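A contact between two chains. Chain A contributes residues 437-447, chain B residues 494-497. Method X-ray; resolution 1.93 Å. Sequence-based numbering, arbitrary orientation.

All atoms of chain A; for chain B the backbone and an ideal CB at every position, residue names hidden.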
ATOM      1  N   ASN A 437       7.837  15.509 -26.637  1.00 10.55           N
ATOM      2  CA  ASN A 437       8.168  16.502 -25.625  1.00  9.11           C
ATOM      3  C   ASN A 437       7.738  16.054 -24.228  1.00 10.53           C
ATOM      4  O   ASN A 437       6.585  15.689 -24.015  1.00  9.23           O
ATOM      5  CB  ASN A 437       7.526  17.848 -25.979  1.00 10.28           C
ATOM      6  CG  ASN A 437       7.918  18.963 -25.018  1.00 10.66           C
ATOM      7  OD1 ASN A 437       7.179  19.283 -24.080  1.00  9.96           O
ATOM      8  ND2 ASN A 437       9.076  19.574 -25.259  1.00 10.30           N
ATOM      9  N   LEU A 438       8.677  16.086 -23.288  1.00 10.01           N
ATOM     10  CA  LEU A 438       8.434  15.625 -21.923  1.00 11.41           C
ATOM     11  C   LEU A 438       7.278  16.354 -21.242  1.00 12.84           C
ATOM     12  O   LEU A 438       6.333  15.720 -20.772  1.00 10.24           O
ATOM     13  CB  LEU A 438       9.704  15.781 -21.085  1.00 11.61           C
ATOM     14  CG  LEU A 438       9.608  15.496 -19.581  1.00 10.65           C
ATOM     15  CD1 LEU A 438       9.357  14.011 -19.321  1.00  9.11           C
ATOM     16  CD2 LEU A 438      10.885  15.957 -18.886  1.00 10.17           C
ATOM     17  N   SER A 439       7.367  17.679 -21.175  1.00 13.19           N
ATOM     18  CA  SER A 439       6.343  18.476 -20.504  1.00 14.47           C
ATOM     19  C   SER A 439       4.989  18.327 -21.166  1.00 12.90           C
ATOM     20  O   SER A 439       3.986  18.111 -20.490  1.00 11.83           O
ATOM     21  CB  SER A 439       6.734  19.957 -20.469  1.00 17.55           C
ATOM     22  OG  SER A 439       7.812  20.179 -19.576  1.00 22.42           O
ATOM     23  N   LYS A 440       4.959  18.443 -22.492  1.00 14.39           N
ATOM     24  CA  LYS A 440       3.699  18.370 -23.224  1.00 14.15           C
ATOM     25  C   LYS A 440       3.020  17.015 -23.056  1.00 12.92           C
ATOM     26  O   LYS A 440       1.801  16.947 -22.921  1.00 11.96           O
ATOM     27  CB  LYS A 440       3.911  18.655 -24.711  1.00 14.29           C
ATOM     28  CG  LYS A 440       2.613  18.919 -25.475  1.00 17.79           C
ATOM     29  CD  LYS A 440       2.824  18.910 -26.986  1.00 20.97           C
ATOM     30  CE  LYS A 440       3.727  20.031 -27.438  1.00 23.99           C
ATOM     31  NZ  LYS A 440       4.019  19.944 -28.906  1.00 22.69           N
ATOM     32  N   ALA A 441       3.800  15.938 -23.061  1.00  9.67           N
ATOM     33  CA  ALA A 441       3.214  14.612 -22.894  1.00  9.94           C
ATOM     34  C   ALA A 441       2.542  14.466 -21.523  1.00  9.52           C
ATOM     35  O   ALA A 441       1.383  14.055 -21.434  1.00  9.29           O
ATOM     36  CB  ALA A 441       4.271  13.527 -23.091  1.00  9.52           C
ATOM     37  N   HIS A 442       3.261  14.806 -20.457  1.00  9.09           N
ATOM     38  CA  HIS A 442       2.713  14.630 -19.111  1.00  7.27           C
ATOM     39  C   HIS A 442       1.590  15.621 -18.799  1.00 11.49           C
ATOM     40  O   HIS A 442       0.574  15.254 -18.204  1.00  8.39           O
ATOM     41  CB  HIS A 442       3.817  14.753 -18.059  1.00  8.57           C
ATOM     42  CG  HIS A 442       4.703  13.550 -17.979  1.00  7.29           C
ATOM     43  ND1 HIS A 442       4.275  12.346 -17.459  1.00  7.19           N
ATOM     44  CD2 HIS A 442       5.989  13.361 -18.354  1.00 13.30           C
ATOM     45  CE1 HIS A 442       5.262  11.472 -17.510  1.00  7.41           C
ATOM     46  NE2 HIS A 442       6.314  12.061 -18.053  1.00  9.50           N
ATOM     47  N   LEU A 443       1.772  16.878 -19.187  1.00 11.53           N
ATOM     48  CA  LEU A 443       0.751  17.883 -18.925  1.00 11.32           C
ATOM     49  C   LEU A 443      -0.525  17.625 -19.737  1.00 11.78           C
ATOM     50  O   LEU A 443      -1.632  17.841 -19.243  1.00 11.36           O
ATOM     51  CB  LEU A 443       1.291  19.289 -19.212  1.00 13.18           C
ATOM     52  CG  LEU A 443       2.394  19.753 -18.249  1.00 14.23           C
ATOM     53  CD1 LEU A 443       2.842  21.177 -18.562  1.00 16.16           C
ATOM     54  CD2 LEU A 443       1.934  19.628 -16.802  1.00 13.73           C
ATOM     55  N   THR A 444      -0.386  17.170 -20.979  1.00 10.40           N
ATOM     56  CA  THR A 444      -1.580  16.872 -21.768  1.00  8.60           C
ATOM     57  C   THR A 444      -2.273  15.626 -21.210  1.00  9.93           C
ATOM     58  O   THR A 444      -3.491  15.627 -21.034  1.00 12.16           O
ATOM     59  CB  THR A 444      -1.261  16.680 -23.266  1.00  8.70           C
ATOM     60  OG1 THR A 444      -0.566  17.833 -23.759  1.00  8.43           O
ATOM     61  CG2 THR A 444      -2.546  16.501 -24.075  1.00  8.96           C
ATOM     62  N   ALA A 445      -1.506  14.581 -20.909  1.00  8.58           N
ATOM     63  CA  ALA A 445      -2.071  13.360 -20.330  1.00  8.45           C
ATOM     64  C   ALA A 445      -2.842  13.675 -19.047  1.00 11.05           C
ATOM     65  O   ALA A 445      -3.918  13.131 -18.801  1.00  9.87           O
ATOM     66  CB  ALA A 445      -0.965  12.330 -20.049  1.00  8.99           C
ATOM     67  N   ARG A 446      -2.286  14.572 -18.242  1.00 10.15           N
ATOM     68  CA  ARG A 446      -2.906  14.961 -16.980  1.00 12.88           C
ATOM     69  C   ARG A 446      -4.232  15.700 -17.202  1.00 10.57           C
ATOM     70  O   ARG A 446      -5.165  15.570 -16.412  1.00 10.50           O
ATOM     71  CB  ARG A 446      -1.930  15.828 -16.174  1.00 18.97           C
ATOM     72  CG  ARG A 446      -2.261  15.986 -14.706  1.00 26.00           C
ATOM     73  CD  ARG A 446      -1.112  16.684 -13.968  1.00 33.24           C
ATOM     74  NE  ARG A 446       0.000  15.781 -13.656  1.00 37.00           N
ATOM     75  CZ  ARG A 446       1.138  16.164 -13.078  1.00 38.45           C
ATOM     76  NH1 ARG A 446       1.330  17.435 -12.762  1.00 39.14           N
ATOM     77  NH2 ARG A 446       2.090  15.276 -12.820  1.00 38.30           N
ATOM     78  N   ALA A 447      -4.324  16.456 -18.291  1.00  7.88           N
ATOM     79  CA  ALA A 447      -5.504  17.283 -18.549  1.00  8.96           C
ATOM     80  C   ALA A 447      -6.660  16.500 -19.171  1.00 10.90           C
ATOM     81  O   ALA A 447      -7.796  16.974 -19.202  1.00 11.48           O
ATOM     82  CB  ALA A 447      -5.136  18.449 -19.447  1.00 10.30           C
TER
ATOM     83  N   UNK B 494      12.359  13.125  -9.457  1.00  8.25           N
ATOM     84  CA  UNK B 494      11.512  14.312  -9.377  1.00  7.96           C
ATOM     85  C   UNK B 494      11.659  15.139 -10.644  1.00  8.39           C
ATOM     86  O   UNK B 494      12.721  15.700 -10.927  1.00  9.28           O
ATOM     87  CB  UNK B 494      11.863  15.151  -8.147  1.00  7.96           C
ATOM     88  N   UNK B 495      10.573  15.199 -11.405  1.00  8.57           N
ATOM     89  CA  UNK B 495      10.586  15.786 -12.738  1.00  7.08           C
ATOM     90  C   UNK B 495       9.850  17.114 -12.778  1.00  9.55           C
ATOM     91  O   UNK B 495       8.661  17.183 -12.459  1.00 10.02           O
ATOM     92  CB  UNK B 495       9.966  14.818 -13.747  1.00  7.08           C
ATOM     93  N   UNK B 496      10.554  18.168 -13.174  1.00  7.32           N
ATOM     94  CA  UNK B 496       9.936  19.472 -13.333  1.00  9.46           C
ATOM     95  C   UNK B 496       9.298  19.556 -14.714  1.00  9.85           C
ATOM     96  O   UNK B 496       9.957  19.293 -15.727  1.00 10.97           O
ATOM     97  CB  UNK B 496      10.959  20.592 -13.134  1.00  9.46           C
ATOM     98  N   UNK B 497       8.017  19.916 -14.747  1.00  9.75           N
ATOM     99  CA  UNK B 497       7.223  19.893 -15.979  1.00 14.04           C
ATOM    100  C   UNK B 497       7.005  21.291 -16.547  1.00 20.45           C
ATOM    101  O   UNK B 497       6.855  22.241 -15.786  1.00 24.36           O
ATOM    102  CB  UNK B 497       5.870  19.226 -15.720  1.00 14.04           C
TER

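Chain A presents one flank of a helix that starts at Leu438(A). Asn437(A) caps it, its OD1 accepting from Lys440(A) N at 2.9 Å. The side chains of Leu438(A), Ser439(A), His442(A), Leu443(A) and Arg446(A) line the flank that meets chain B.

Position 494 has extended backbone angles (-107/113), and its ideal CB finds nothing of the helix within 5.5 Å. Chain A therefore sets no demand here, and many side chains would fit, beta-branched and aromatic ones being at ease in a strand. The residue is Trp494(B), whose side chain is out of reach of the helix stretch and takes no part in the contact.

At position 495 the strand continues (-109/121) and CA-to-CB points toward the helix. The ideal CB lies 5.3 Å from Leu438(A) CD2, a gap that leaves room for one more carbon. What chain A offers at this point is a methyl group, so an aliphatic residue such as valine, isoleucine or leucine would suit. Ile495(B) fills the place: with chi1 in the m well, its CG2 reaches 3.9 Å from Leu438(A) CD2, an ordinary apolar packing distance.

Position 496 points its CB away from chain A, with no helix atom within 5.5 Å, so the contact tolerates polar, charged or long side chains alike. It is Lys496(B), whose NZ is hydrogen-bonded elsewhere in the structure. Its backbone matters more to the contact: a water donates to Lys496(B) O at 2.6 Å and is also hydrogen-bonded to Ser439(A) OG at 2.8 Å, bridging two oxygens that lie 4.5 Å apart.

Position 497 comes nearest the helix, its backbone passing close to Ser439(A). CA-to-CB runs sideways, yet the ideal CB is already 4.1 Å from Leu443(A) CD2 and 4.4 Å from Ser439(A) OG, with His442(A) CB at 5.4 Å. A small residue would touch the first of these but leave the approach to His442(A) and Arg446(A) unfilled; leucine or methionine could extend along the helix, and a polar side chain might instead address the serine hydroxyl. Leu497(B) takes the apolar course and has 134 Å² covered by the helix stretch, the largest share of any residue here. With chi1 m and chi2 t, its two methyls diverge: CD2 packs 3.9 Å from His442(A) CB, while CD1 lies 3.8 Å from Arg446(A) NH2, against the guanidinium. No direct hydrogen bond joins the stretches; packing and the bridging water make the contact.

Chain B (494-497) WIKL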
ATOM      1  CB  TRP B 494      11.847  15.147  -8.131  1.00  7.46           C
ATOM      2  CG  TRP B 494      10.727  15.144  -7.105  1.00  8.12           C
ATOM      3  CD1 TRP B 494       9.966  16.210  -6.715  1.00  6.67           C
ATOM      4  CD2 TRP B 494      10.243  14.014  -6.367  1.00  7.16           C
ATOM      5  NE1 TRP B 494       9.043  15.812  -5.775  1.00  6.61           N
ATOM      6  CE2 TRP B 494       9.196  14.470  -5.539  1.00  8.49           C
ATOM      7  CE3 TRP B 494      10.598  12.662  -6.322  1.00  9.66           C
ATOM      8  CZ2 TRP B 494       8.496  13.619  -4.678  1.00  7.03           C
ATOM      9  CZ3 TRP B 494       9.896  11.814  -5.472  1.00 10.48           C
ATOM     10  CH2 TRP B 494       8.858  12.297  -4.663  1.00  6.27           C
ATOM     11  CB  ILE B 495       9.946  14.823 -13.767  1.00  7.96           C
ATOM     12  CG1 ILE B 495      10.639  13.456 -13.714  1.00  7.94           C
ATOM     13  CG2 ILE B 495       9.997  15.426 -15.160  1.00  8.57           C
ATOM     14  CD1 ILE B 495       9.832  12.325 -14.353  1.00  7.72           C
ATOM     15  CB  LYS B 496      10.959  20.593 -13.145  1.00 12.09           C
ATOM     16  CG  LYS B 496      10.408  21.982 -13.430  1.00 16.35           C
ATOM     17  CD  LYS B 496      10.337  22.818 -12.169  1.00 24.36           C
ATOM     18  CE  LYS B 496      10.044  24.280 -12.487  1.00 28.74           C
ATOM     19  NZ  LYS B 496       8.796  24.399 -13.291  1.00 31.87           N
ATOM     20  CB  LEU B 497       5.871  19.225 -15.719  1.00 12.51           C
ATOM     21  CG  LEU B 497       5.981  17.776 -15.242  1.00 12.93           C
ATOM     22  CD1 LEU B 497       4.624  17.222 -14.800  1.00 12.31           C
ATOM     23  CD2 LEU B 497       6.607  16.908 -16.338  1.00 10.94           C
TER
HETATM   24  O   HOH W   1      10.236  20.072 -18.201  1.00 20.06           O
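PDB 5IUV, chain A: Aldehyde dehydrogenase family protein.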